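ForH (Streptomyces kaniharaensis, PDB 6NKO) probably takes part in formycin A biosynthesis as an IMP cyclohydrolase-like protein that helps build the pyrazolopyrimidine ring. Local coordinates at residues Ser28-Ile33 against Glu51-Leu56; Arg66-Ala71 against Arg80-Thr85; Ser87-Ile92 against Pro143-Gly148; Val115-Tyr120 against Lys137-Gly142. All coordinates share one frame; numbering follows the deposited sequence.

Contact 1. Residues Ser28-Ile33 against Glu51-Leu56; sequences SDKRNI and EGTYRL
Ile-33 crosses Thr-53 nearly at right angles, its CG1 methylene 3.7 Å from CG2 of the threonine, while its CG2 rests 4.0 Å from CD2 of Leu-56, a methyl that also lies 4.2 Å from CB of Lys-30. The lysine chain, bent at its second torsion (chi2 -90°), runs on to the first helical turn, where NZ comes up against Gly-52 and Thr-53 N, its exact placing doubtful. NZ and Thr-53 N are both donors, and the approach to Gly-52 O is poorly angled, so no hydrogen bond crosses the contact. The ammonium and the helix-start amides would probably make this corner attractive to an anion. In a Rossmann-like MGS domain this loop after the first strand faces the N-terminus of helix 51-59, a place where relatives bind phosphate, so possibly part of the site here, although no ligand is bound. Behind the first shell, a type II turn from Lys-30 to Ile-33, closed by Ile-33 N to Lys-30 O at 3.1 Å, brings both residues to the same helix. Asp-29 braces it with an Asx turn: OD1 accepts from Arg-31 N at 3.2 Å, from above the carboxylate plane. Further out, Arg-31 forms a salt bridge with Asp-163.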
loop_
_atom_site.group_PDB
_atom_site.type_symbol
_atom_site.label_atom_id
_atom_site.label_comp_id
_atom_site.label_asym_id
_atom_site.label_seq_id
_atom_site.Cartn_x
_atom_site.Cartn_y
_atom_site.Cartn_z
ATOM N N SER A 28 -4.182 -5.679 -5.080
ATOM C CA SER A 28 -4.530 -6.630 -6.128
ATOM C C SER A 28 -5.892 -7.262 -5.871
ATOM O O SER A 28 -6.656 -7.500 -6.813
ATOM C CB SER A 28 -3.456 -7.716 -6.232
ATOM O OG SER A 28 -2.177 -7.148 -6.458
ATOM N N ASP A 29 -6.196 -7.543 -4.606
ATOM C CA ASP A 29 -7.532 -7.944 -4.182
ATOM C C ASP A 29 -8.371 -6.681 -4.020
ATOM O O ASP A 29 -8.142 -5.894 -3.096
ATOM C CB ASP A 29 -7.450 -8.740 -2.881
ATOM C CG ASP A 29 -8.812 -9.145 -2.348
ATOM O OD1 ASP A 29 -9.818 -9.000 -3.072
ATOM O OD2 ASP A 29 -8.874 -9.618 -1.194
ATOM N N LYS A 30 -9.340 -6.483 -4.911
ATOM C CA LYS A 30 -10.101 -5.240 -4.962
ATOM C C LYS A 30 -11.292 -5.216 -4.015
ATOM O O LYS A 30 -12.045 -4.237 -4.024
ATOM C CB LYS A 30 -10.590 -4.979 -6.391
ATOM C CG LYS A 30 -9.604 -5.380 -7.466
ATOM C CD LYS A 30 -8.681 -4.232 -7.820
ATOM C CE LYS A 30 -7.392 -4.743 -8.438
ATOM N NZ LYS A 30 -6.764 -3.716 -9.303
ATOM N N ARG A 31 -11.486 -6.254 -3.203
ATOM C CA ARG A 31 -12.659 -6.306 -2.342
ATOM C C ARG A 31 -12.629 -5.166 -1.331
ATOM O O ARG A 31 -11.618 -4.944 -0.657
ATOM C CB ARG A 31 -12.731 -7.656 -1.626
ATOM C CG ARG A 31 -13.685 -7.682 -0.439
ATOM C CD ARG A 31 -14.131 -9.102 -0.115
ATOM N NE ARG A 31 -13.179 -9.784 0.759
ATOM C CZ ARG A 31 -13.104 -9.603 2.074
ATOM N NH1 ARG A 31 -13.931 -8.762 2.681
ATOM N NH2 ARG A 31 -12.201 -10.263 2.785
ATOM N N ASN A 32 -13.743 -4.434 -1.247
ATOM C CA ASN A 32 -13.963 -3.310 -0.337
ATOM C C ASN A 32 -13.111 -2.090 -0.662
ATOM O O ASN A 32 -13.068 -1.148 0.141
ATOM C CB ASN A 32 -13.725 -3.698 1.128
ATOM C CG ASN A 32 -14.666 -4.781 1.604
ATOM O OD1 ASN A 32 -15.677 -5.066 0.964
ATOM N ND2 ASN A 32 -14.339 -5.391 2.739
ATOM N N ILE A 33 -12.433 -2.065 -1.814
ATOM C CA ILE A 33 -11.538 -0.946 -2.100
ATOM C C ILE A 33 -12.322 0.311 -2.463
ATOM O O ILE A 33 -11.843 1.431 -2.243
ATOM C CB ILE A 33 -10.529 -1.323 -3.203
ATOM C CG1 ILE A 33 -9.274 -0.455 -3.092
ATOM C CG2 ILE A 33 -11.147 -1.173 -4.590
ATOM C CD1 ILE A 33 -8.688 -0.393 -1.696
ATOM N N GLU A 51 -1.829 0.881 -10.802
ATOM C CA GLU A 51 -2.438 0.759 -12.124
ATOM C C GLU A 51 -3.815 0.100 -12.061
ATOM O O GLU A 51 -4.785 0.618 -12.626
ATOM C CB GLU A 51 -1.485 0.001 -13.061
ATOM C CG GLU A 51 -1.286 -1.482 -12.755
ATOM C CD GLU A 51 -0.269 -1.738 -11.652
ATOM O OE1 GLU A 51 0.464 -0.801 -11.266
ATOM O OE2 GLU A 51 -0.211 -2.882 -11.157
ATOM N N GLY A 52 -3.929 -1.026 -11.355
ATOM C CA GLY A 52 -5.188 -1.756 -11.354
ATOM C C GLY A 52 -6.293 -1.014 -10.629
ATOM O O GLY A 52 -7.391 -0.830 -11.160
ATOM N N THR A 53 -6.015 -0.579 -9.398
ATOM C CA THR A 53 -7.016 0.129 -8.607
ATOM C C THR A 53 -7.453 1.424 -9.276
ATOM O O THR A 53 -8.615 1.827 -9.147
ATOM C CB THR A 53 -6.464 0.422 -7.210
ATOM O OG1 THR A 53 -5.689 -0.695 -6.756
ATOM C CG2 THR A 53 -7.593 0.670 -6.235
ATOM N N TYR A 54 -6.545 2.082 -10.001
ATOM C CA TYR A 54 -6.850 3.390 -10.575
ATOM C C TYR A 54 -7.952 3.291 -11.622
ATOM O O TYR A 54 -8.938 4.035 -11.569
ATOM C CB TYR A 54 -5.586 4.004 -11.179
ATOM C CG TYR A 54 -5.817 5.315 -11.900
ATOM C CD1 TYR A 54 -5.957 6.503 -11.194
ATOM C CD2 TYR A 54 -5.890 5.366 -13.287
ATOM C CE1 TYR A 54 -6.167 7.704 -11.848
ATOM C CE2 TYR A 54 -6.100 6.562 -13.948
ATOM C CZ TYR A 54 -6.238 7.728 -13.223
ATOM O OH TYR A 54 -6.447 8.923 -13.874
ATOM N N ARG A 55 -7.801 2.377 -12.583
ATOM C CA ARG A 55 -8.776 2.273 -13.664
ATOM C C ARG A 55 -10.148 1.883 -13.134
ATOM O O ARG A 55 -11.174 2.360 -13.634
ATOM C CB ARG A 55 -8.297 1.264 -14.710
ATOM C CG ARG A 55 -9.131 1.248 -15.985
ATOM C CD ARG A 55 -8.778 2.414 -16.899
ATOM N NE ARG A 55 -9.558 3.609 -16.588
ATOM C CZ ARG A 55 -9.149 4.851 -16.825
ATOM N NH1 ARG A 55 -7.964 5.068 -17.382
ATOM N NH2 ARG A 55 -9.925 5.878 -16.507
ATOM N N LEU A 56 -10.186 1.027 -12.112
ATOM C CA LEU A 56 -11.462 0.623 -11.534
ATOM C C LEU A 56 -12.142 1.786 -10.823
ATOM O O LEU A 56 -13.351 1.992 -10.974
ATOM C CB LEU A 56 -11.251 -0.545 -10.574
ATOM C CG LEU A 56 -12.464 -0.963 -9.743
ATOM C CD1 LEU A 56 -13.346 -1.913 -10.537
ATOM C CD2 LEU A 56 -12.021 -1.598 -8.436
#

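Contact 2. Residues Arg66-Ala71 against Arg80-Thr85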
loop_
_atom_site.group_PDB
_atom_site.type_symbol
_atom_site.label_atom_id
_atom_site.label_comp_id
_atom_site.label_asym_id
_atom_site.label_seq_id
_atom_site.Cartn_x
_atom_site.Cartn_y
_atom_site.Cartn_z
ATOM N N ARG A 66 -3.301 9.116 -10.096
ATOM C CA ARG A 66 -2.414 8.042 -10.518
ATOM C C ARG A 66 -1.116 8.107 -9.724
ATOM O O ARG A 66 -0.374 9.089 -9.827
ATOM C CB ARG A 66 -2.135 8.158 -12.013
ATOM C CG ARG A 66 -2.693 7.019 -12.841
ATOM C CD ARG A 66 -1.955 6.893 -14.160
ATOM N NE ARG A 66 -2.576 5.918 -15.052
ATOM C CZ ARG A 66 -3.472 6.223 -15.984
ATOM N NH1 ARG A 66 -3.858 7.481 -16.148
ATOM N NH2 ARG A 66 -3.981 5.270 -16.752
ATOM N N ILE A 67 -0.833 7.061 -8.942
ATOM C CA ILE A 67 0.411 7.002 -8.176
ATOM C C ILE A 67 1.628 6.989 -9.086
ATOM O O ILE A 67 2.746 7.242 -8.631
ATOM C CB ILE A 67 0.432 5.765 -7.256
ATOM C CG1 ILE A 67 1.372 5.981 -6.073
ATOM C CG2 ILE A 67 0.926 4.547 -8.022
ATOM C CD1 ILE A 67 1.006 7.144 -5.191
ATOM N N ALA A 68 1.449 6.670 -10.366
ATOM C CA ALA A 68 2.574 6.713 -11.290
ATOM C C ALA A 68 3.003 8.152 -11.559
ATOM O O ALA A 68 4.110 8.563 -11.182
ATOM C CB ALA A 68 2.219 5.981 -12.583
ATOM N N ASP A 69 2.154 8.928 -12.237
ATOM C CA ASP A 69 2.491 10.321 -12.519
ATOM C C ASP A 69 2.769 11.098 -11.234
ATOM O O ASP A 69 3.628 11.988 -11.199
ATOM C CB ASP A 69 1.334 10.949 -13.292
ATOM C CG ASP A 69 0.826 10.045 -14.425
ATOM O OD1 ASP A 69 1.618 9.270 -15.010
ATOM O OD2 ASP A 69 -0.389 10.081 -14.716
ATOM N N LEU A 70 2.046 10.773 -10.171
ATOM C CA LEU A 70 2.174 11.448 -8.885
ATOM C C LEU A 70 3.304 10.798 -8.111
ATOM O O LEU A 70 3.147 9.671 -7.639
ATOM C CB LEU A 70 0.889 11.315 -8.077
ATOM C CG LEU A 70 0.635 12.101 -6.797
ATOM C CD1 LEU A 70 -0.278 13.259 -7.121
ATOM C CD2 LEU A 70 -0.008 11.204 -5.759
ATOM N N ALA A 71 4.415 11.515 -7.937
ATOM C CA ALA A 71 5.496 11.091 -7.039
ATOM C C ALA A 71 6.097 9.764 -7.468
ATOM O O ALA A 71 6.862 9.145 -6.724
ATOM C CB ALA A 71 5.027 10.984 -5.584
ATOM N N ARG A 80 7.639 -0.772 -13.209
ATOM C CA ARG A 80 8.135 -1.646 -12.153
ATOM C C ARG A 80 8.841 -0.898 -11.031
ATOM O O ARG A 80 9.156 -1.511 -10.004
ATOM C CB ARG A 80 9.072 -2.699 -12.751
ATOM C CG ARG A 80 8.326 -3.853 -13.392
ATOM C CD ARG A 80 9.241 -4.770 -14.186
ATOM N NE ARG A 80 8.493 -5.821 -14.880
ATOM C CZ ARG A 80 7.589 -5.612 -15.836
ATOM N NH1 ARG A 80 7.313 -4.384 -16.258
ATOM N NH2 ARG A 80 6.966 -6.644 -16.389
ATOM N N VAL A 81 9.091 0.398 -11.191
ATOM C CA VAL A 81 9.701 1.214 -10.152
ATOM C C VAL A 81 8.792 2.384 -9.763
ATOM O O VAL A 81 9.227 3.315 -9.096
ATOM C CB VAL A 81 11.101 1.698 -10.586
ATOM C CG1 VAL A 81 12.114 0.582 -10.454
ATOM C CG2 VAL A 81 11.092 2.135 -12.029
ATOM N N LYS A 82 7.517 2.324 -10.159
ATOM C CA LYS A 82 6.636 3.485 -10.080
ATOM C C LYS A 82 6.389 3.959 -8.650
ATOM O O LYS A 82 6.036 5.125 -8.456
ATOM C CB LYS A 82 5.306 3.177 -10.770
ATOM C CG LYS A 82 4.317 2.398 -9.926
ATOM C CD LYS A 82 2.912 2.550 -10.476
ATOM C CE LYS A 82 2.813 1.994 -11.887
ATOM N NZ LYS A 82 3.146 0.543 -11.927
ATOM N N THR A 83 6.553 3.101 -7.647
ATOM C CA THR A 83 6.475 3.536 -6.260
ATOM C C THR A 83 7.836 3.556 -5.583
ATOM O O THR A 83 7.920 3.872 -4.391
ATOM C CB THR A 83 5.510 2.647 -5.465
ATOM O OG1 THR A 83 5.864 1.271 -5.645
ATOM C CG2 THR A 83 4.076 2.871 -5.930
ATOM N N LEU A 84 8.901 3.236 -6.313
ATOM C CA LEU A 84 10.249 3.216 -5.759
ATOM C C LEU A 84 10.960 4.525 -6.105
ATOM O O LEU A 84 11.879 4.588 -6.922
ATOM C CB LEU A 84 11.008 1.994 -6.268
ATOM C CG LEU A 84 10.421 0.662 -5.786
ATOM C CD1 LEU A 84 10.790 -0.489 -6.715
ATOM C CD2 LEU A 84 10.858 0.366 -4.358
ATOM N N THR A 85 10.484 5.592 -5.469
ATOM C CA THR A 85 11.049 6.925 -5.602
ATOM C C THR A 85 11.208 7.531 -4.216
ATOM O O THR A 85 10.643 7.046 -3.232
ATOM C CB THR A 85 10.173 7.848 -6.466
ATOM O OG1 THR A 85 8.959 8.150 -5.766
ATOM C CG2 THR A 85 9.844 7.203 -7.810
#
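Lys-82 meets Ile-67 and Ala-68 with the middle of its chain. Its CD lies 3.7 Å from CG2 of Ile-67, the side chains crossing at about a right angle, and 4.1 Å from CB of Ala-68, which CE approaches equally closely. Beyond CD the chain folds twice (chi3 62°, chi4 60°), carrying NZ on to Gly-79 O and to a salt bridge with Glu-51. The aliphatic part is thus used for packing while the charge is satisfied by other partners.

Ile-67 spreads its two branches over the second segment: besides the lysine, CG1 touches CG2 of Thr-83 at 4.1 Å. Ile-67 directly follows the edge strand 65-66, and its backbone bond to Ala-49 continues the pairing with strand 46-49. The contact folds the two ends of the long loop between strand 65-66 and helix 86-93 onto each other, beside the sheet. The sequence of segment 80-85 resembles the Arg-Val-Lys-Thr motif of IMP cyclohydrolases, which suggests, without proving, a place near a nucleotide site.

Ala-71 contributes its carbonyl. Thr-85 OG1 donates to Ala-71 O at 2.5 Å, with a C=O...donor angle of 161°; the distance is very short, and its exact value is doubtful. The same OG1 weakly caps Val-88 N at the start of helix 86-93. One hydroxyl, donating to a loop carbonyl and accepting weakly from a helix amide, therefore probably links the loop to the helix start.

Contact 3. Residues Ser87-Ile92 against Pro143-Gly148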
loop_
_atom_site.group_PDB
_atom_site.type_symbol
_atom_site.label_atom_id
_atom_site.label_comp_id
_atom_site.label_asym_id
_atom_site.label_seq_id
_atom_site.Cartn_x
_atom_site.Cartn_y
_atom_site.Cartn_z
ATOM N N SER A 87 10.013 10.367 -3.283
ATOM C CA SER A 87 8.772 11.014 -2.866
ATOM C C SER A 87 7.811 10.024 -2.214
ATOM O O SER A 87 7.214 10.325 -1.174
ATOM C CB SER A 87 8.113 11.695 -4.064
ATOM O OG SER A 87 8.828 12.856 -4.446
ATOM N N VAL A 88 7.646 8.839 -2.803
ATOM C CA VAL A 88 6.711 7.867 -2.245
ATOM C C VAL A 88 7.301 7.196 -1.010
ATOM O O VAL A 88 6.677 7.171 0.056
ATOM C CB VAL A 88 6.307 6.830 -3.309
ATOM C CG1 VAL A 88 5.557 5.677 -2.658
ATOM C CG2 VAL A 88 5.455 7.479 -4.382
ATOM N N MET A 89 8.509 6.638 -1.133
ATOM C CA MET A 89 9.110 5.928 -0.009
ATOM C C MET A 89 9.540 6.882 1.098
ATOM O O MET A 89 9.516 6.512 2.278
ATOM C CB MET A 89 10.298 5.094 -0.489
ATOM C CG MET A 89 9.925 4.007 -1.491
ATOM S SD MET A 89 8.526 3.007 -0.943
ATOM C CE MET A 89 9.228 2.218 0.502
ATOM N N GLY A 90 9.939 8.106 0.744
ATOM C CA GLY A 90 10.220 9.098 1.766
ATOM C C GLY A 90 8.968 9.533 2.502
ATOM O O GLY A 90 8.999 9.757 3.716
ATOM N N GLY A 91 7.850 9.650 1.785
ATOM C CA GLY A 91 6.594 10.000 2.424
ATOM C C GLY A 91 6.112 8.969 3.421
ATOM O O GLY A 91 5.287 9.290 4.285
ATOM N N ILE A 92 6.612 7.741 3.328
ATOM C CA ILE A 92 6.233 6.668 4.236
ATOM C C ILE A 92 7.231 6.516 5.377
ATOM O O ILE A 92 6.837 6.304 6.525
ATOM C CB ILE A 92 6.080 5.345 3.454
ATOM C CG1 ILE A 92 4.921 5.434 2.461
ATOM C CG2 ILE A 92 5.877 4.176 4.403
ATOM C CD1 ILE A 92 5.000 4.416 1.341
ATOM N N PRO A 143 4.930 -4.454 -1.036
ATOM C CA PRO A 143 5.370 -4.773 0.332
ATOM C C PRO A 143 6.410 -3.809 0.876
ATOM O O PRO A 143 6.494 -3.640 2.097
ATOM C CB PRO A 143 5.932 -6.198 0.211
ATOM C CG PRO A 143 5.891 -6.550 -1.241
ATOM C CD PRO A 143 4.914 -5.641 -1.902
ATOM N N ALA A 144 7.208 -3.172 0.015
ATOM C CA ALA A 144 8.113 -2.136 0.505
ATOM C C ALA A 144 7.332 -0.981 1.123
ATOM O O ALA A 144 7.720 -0.451 2.171
ATOM C CB ALA A 144 9.017 -1.638 -0.623
ATOM N N MET A 145 6.219 -0.587 0.494
ATOM C CA MET A 145 5.376 0.456 1.070
ATOM C C MET A 145 4.672 -0.033 2.330
ATOM O O MET A 145 4.548 0.715 3.306
ATOM C CB MET A 145 4.345 0.933 0.044
ATOM C CG MET A 145 4.925 1.602 -1.194
ATOM S SD MET A 145 3.661 2.502 -2.125
ATOM C CE MET A 145 2.799 1.142 -2.913
ATOM N N LEU A 146 4.205 -1.286 2.329
ATOM C CA LEU A 146 3.427 -1.787 3.460
ATOM C C LEU A 146 4.314 -2.068 4.668
ATOM O O LEU A 146 3.957 -1.720 5.800
ATOM C CB LEU A 146 2.659 -3.043 3.053
ATOM C CG LEU A 146 1.908 -3.744 4.186
ATOM C CD1 LEU A 146 0.714 -2.909 4.618
ATOM C CD2 LEU A 146 1.469 -5.138 3.768
ATOM N N ARG A 147 5.466 -2.709 4.450
ATOM C CA ARG A 147 6.404 -2.924 5.547
ATOM C C ARG A 147 6.952 -1.605 6.068
ATOM O O ARG A 147 7.203 -1.469 7.272
ATOM C CB ARG A 147 7.550 -3.832 5.098
ATOM C CG ARG A 147 7.124 -5.249 4.737
ATOM C CD ARG A 147 8.271 -6.029 4.104
ATOM N NE ARG A 147 9.291 -6.382 5.086
ATOM C CZ ARG A 147 10.473 -5.784 5.186
ATOM N NH1 ARG A 147 10.796 -4.800 4.356
ATOM N NH2 ARG A 147 11.337 -6.170 6.116
ATOM N N GLY A 148 7.142 -0.623 5.185
ATOM C CA GLY A 148 7.576 0.688 5.639
ATOM C C GLY A 148 6.502 1.403 6.437
ATOM O O GLY A 148 6.796 2.064 7.437
#
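Two main-chain carbonyls are the flat groups at this interface, each with a methyl over one face: CG2 of Ile-92 sits above the peptide plane of Gly-148, 3.5 Å from its C, and CE of Met-89 lies over the carbonyl of Ala-144, 3.5 Å from its O. That oxygen is also engaged within its own helix, accepting from Gly-148 N at 3.1 Å. The setting is the Rossmann-like core of the MGS-type domain, where helices 86-93 and 141-151 pack side by side and also meet its parallel sheet. Their local axes approach to 9.8 Å and run nearly parallel, 18° apart, so that Met-89 faces Met-145 and Ile-92 faces Gly-148 one turn further on. With no side chain on Gly-148, CG2 of Ile-92 can rest directly on the backbone.

Met-145 occupies the middle of the interface. CD1 of Ile-92 packs 3.8 Å from its CB, and SD of Met-89 lies 3.9 Å from its CG, the two methionines crossing at about a right angle. Met-89 gets there by bending at both outer torsions (chi2 -49°, chi3 -65°), which turns its methyl over Ala-144. Met-145 also touches Val-24, Ala-26 and Val-115, and Ile-92 reaches Val-115 too, so both helices rest on the central strands. On the side of Val-88, the CG1 methyl meets the sulfur SD of Met-145 at 3.7 Å.

Contact 4. Residues Val115-Tyr120 against Lys137-Gly142; sequences VCNNYY and KVDVGG
Asn-117 lays its amide against the backbone of Gly-142, with OD1 3.1 Å from Gly-142 C and ND2 3.4 Å from Gly-142 CA; a glycine here permits so close an approach. CG stands anti to the backbone N (chi1 -177°), which sends the amide across the gap. There ND2 donates to Asp-139 OD2 at 3.3 Å, a nearly straight bond (167°). OD2 lies in the amide plane and is met on its syn side, though from a direction tilted out of the carboxylate plane, and the two planes are 71° apart. ND2 also bonds to Ala-26 O, so two acceptors fix the orientation of the amide. The other carboxylate oxygen, Asp-139 OD1, accepts from Gly-142 N at 2.8 Å, a capping bond at the start of helix 141-151. Asp-139 thus couples the helix start to the strand end. At the outer end, CD of Lys-137 packs 3.6 Å from CB of Tyr-120, the side chains crossing at about a right angle. The whole belongs to a beta-alpha-beta unit of strand 114-117, helix 141-151 and strand 157-159, and the C-terminal helix 184-212 adds Tyr-201, stacked on Tyr-119, and Ser-198, bonded to the hydroxyl of Tyr-119.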
loop_
_atom_site.group_PDB
_atom_site.type_symbol
_atom_site.label_atom_id
_atom_site.label_comp_id
_atom_site.label_asym_id
_atom_site.label_seq_id
_atom_site.Cartn_x
_atom_site.Cartn_y
_atom_site.Cartn_z
ATOM N N VAL A 115 -1.358 3.491 3.722
ATOM C CA VAL A 115 -0.889 2.591 2.677
ATOM C C VAL A 115 -1.792 1.368 2.669
ATOM O O VAL A 115 -2.040 0.766 3.720
ATOM C CB VAL A 115 0.582 2.185 2.890
ATOM C CG1 VAL A 115 0.972 1.068 1.928
ATOM C CG2 VAL A 115 1.490 3.389 2.716
ATOM N N CYS A 116 -2.280 1.007 1.486
ATOM C CA CYS A 116 -3.119 -0.168 1.283
ATOM C C CYS A 116 -2.462 -1.048 0.229
ATOM O O CYS A 116 -2.273 -0.610 -0.911
ATOM C CB CYS A 116 -4.524 0.242 0.845
ATOM S SG CYS A 116 -5.826 -0.839 1.432
ATOM N N ASN A 117 -2.113 -2.279 0.601
ATOM C CA ASN A 117 -1.359 -3.156 -0.290
ATOM C C ASN A 117 -1.852 -4.593 -0.179
ATOM O O ASN A 117 -1.878 -5.160 0.918
ATOM C CB ASN A 117 0.143 -3.079 0.016
ATOM C CG ASN A 117 0.976 -3.926 -0.926
ATOM O OD1 ASN A 117 1.813 -4.716 -0.490
ATOM N ND2 ASN A 117 0.749 -3.769 -2.224
ATOM N N ASN A 118 -2.225 -5.173 -1.324
ATOM C CA ASN A 118 -2.763 -6.525 -1.428
ATOM C C ASN A 118 -1.961 -7.311 -2.455
ATOM O O ASN A 118 -1.300 -6.736 -3.322
ATOM C CB ASN A 118 -4.240 -6.521 -1.856
ATOM C CG ASN A 118 -5.179 -6.316 -0.701
ATOM O OD1 ASN A 118 -6.326 -5.912 -0.883
ATOM N ND2 ASN A 118 -4.702 -6.599 0.503
ATOM N N TYR A 119 -2.057 -8.637 -2.381
ATOM C CA TYR A 119 -1.348 -9.517 -3.301
ATOM C C TYR A 119 -2.308 -10.395 -4.092
ATOM O O TYR A 119 -3.379 -10.775 -3.609
ATOM C CB TYR A 119 -0.352 -10.400 -2.557
ATOM C CG TYR A 119 0.427 -9.634 -1.529
ATOM C CD1 TYR A 119 1.092 -8.466 -1.874
ATOM C CD2 TYR A 119 0.488 -10.064 -0.215
ATOM C CE1 TYR A 119 1.798 -7.753 -0.941
ATOM C CE2 TYR A 119 1.195 -9.358 0.728
ATOM C CZ TYR A 119 1.851 -8.201 0.360
ATOM O OH TYR A 119 2.564 -7.487 1.295
ATOM N N TYR A 120 -1.898 -10.716 -5.318
ATOM C CA TYR A 120 -2.650 -11.632 -6.160
ATOM C C TYR A 120 -2.619 -13.042 -5.577
ATOM O O TYR A 120 -1.756 -13.391 -4.765
ATOM C CB TYR A 120 -2.080 -11.646 -7.577
ATOM C CG TYR A 120 -2.386 -10.402 -8.375
ATOM C CD1 TYR A 120 -3.682 -10.115 -8.778
ATOM C CD2 TYR A 120 -1.377 -9.511 -8.725
ATOM C CE1 TYR A 120 -3.968 -8.977 -9.508
ATOM C CE2 TYR A 120 -1.654 -8.371 -9.454
ATOM C CZ TYR A 120 -2.951 -8.109 -9.842
ATOM O OH TYR A 120 -3.238 -6.976 -10.570
ATOM N N LYS A 137 3.435 -12.085 -10.878
ATOM C CA LYS A 137 2.435 -11.636 -9.919
ATOM C C LYS A 137 3.050 -11.221 -8.588
ATOM O O LYS A 137 2.352 -10.619 -7.766
ATOM C CB LYS A 137 1.398 -12.737 -9.690
ATOM C CG LYS A 137 0.593 -13.106 -10.928
ATOM C CD LYS A 137 -0.879 -13.294 -10.594
ATOM C CE LYS A 137 -1.272 -14.761 -10.638
ATOM N NZ LYS A 137 -0.966 -15.371 -11.960
ATOM N N VAL A 138 4.329 -11.523 -8.363
ATOM C CA VAL A 138 4.986 -11.166 -7.111
ATOM C C VAL A 138 5.203 -9.660 -7.058
ATOM O O VAL A 138 5.766 -9.059 -7.983
ATOM C CB VAL A 138 6.312 -11.925 -6.961
ATOM C CG1 VAL A 138 7.087 -11.415 -5.752
ATOM C CG2 VAL A 138 6.060 -13.421 -6.855
ATOM N N ASP A 139 4.762 -9.045 -5.963
ATOM C CA ASP A 139 4.880 -7.608 -5.764
ATOM C C ASP A 139 6.191 -7.295 -5.051
ATOM O O ASP A 139 6.535 -7.944 -4.058
ATOM C CB ASP A 139 3.692 -7.090 -4.951
ATOM C CG ASP A 139 3.498 -5.589 -5.075
ATOM O OD1 ASP A 139 4.423 -4.896 -5.550
ATOM O OD2 ASP A 139 2.413 -5.102 -4.692
ATOM N N VAL A 140 6.916 -6.304 -5.560
ATOM C CA VAL A 140 8.165 -5.847 -4.964
ATOM C C VAL A 140 7.994 -4.492 -4.289
ATOM O O VAL A 140 8.310 -4.332 -3.108
ATOM C CB VAL A 140 9.297 -5.802 -6.015
ATOM C CG1 VAL A 140 10.541 -5.169 -5.418
ATOM C CG2 VAL A 140 9.597 -7.198 -6.524
ATOM N N GLY A 141 7.490 -3.501 -5.026
ATOM C CA GLY A 141 7.318 -2.179 -4.452
ATOM C C GLY A 141 6.179 -2.099 -3.458
ATOM O O GLY A 141 6.212 -1.272 -2.540
ATOM N N GLY A 142 5.165 -2.946 -3.619
ATOM C CA GLY A 142 4.024 -2.963 -2.734
ATOM C C GLY A 142 4.394 -3.256 -1.293
ATOM O O GLY A 142 4.191 -2.426 -0.399
#

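The contacts are spread through one Rossmann-like domain with a five-stranded parallel sheet. Contacts 1, 2 and 3 follow in series along the chain, and contact 4 is nested in the loop that contact 3 closes; these two share helix 141-151, their centres 12 Å apart. Contacts 1 and 2, centres 16 Å apart, are joined by the salt bridge from Glu-51 to Lys-82. Contact 2 abuts contact 3 where Ala-71 and Thr-83 pack on Val-88, and contact 1 reaches contact 4 through Ser-28 and Asn-118. Contact 3 packs helices, while contacts 1, 2 and 4 involve loops that follow the C-terminal ends of strands, where such folds usually bind their ligands; this apo structure holds none.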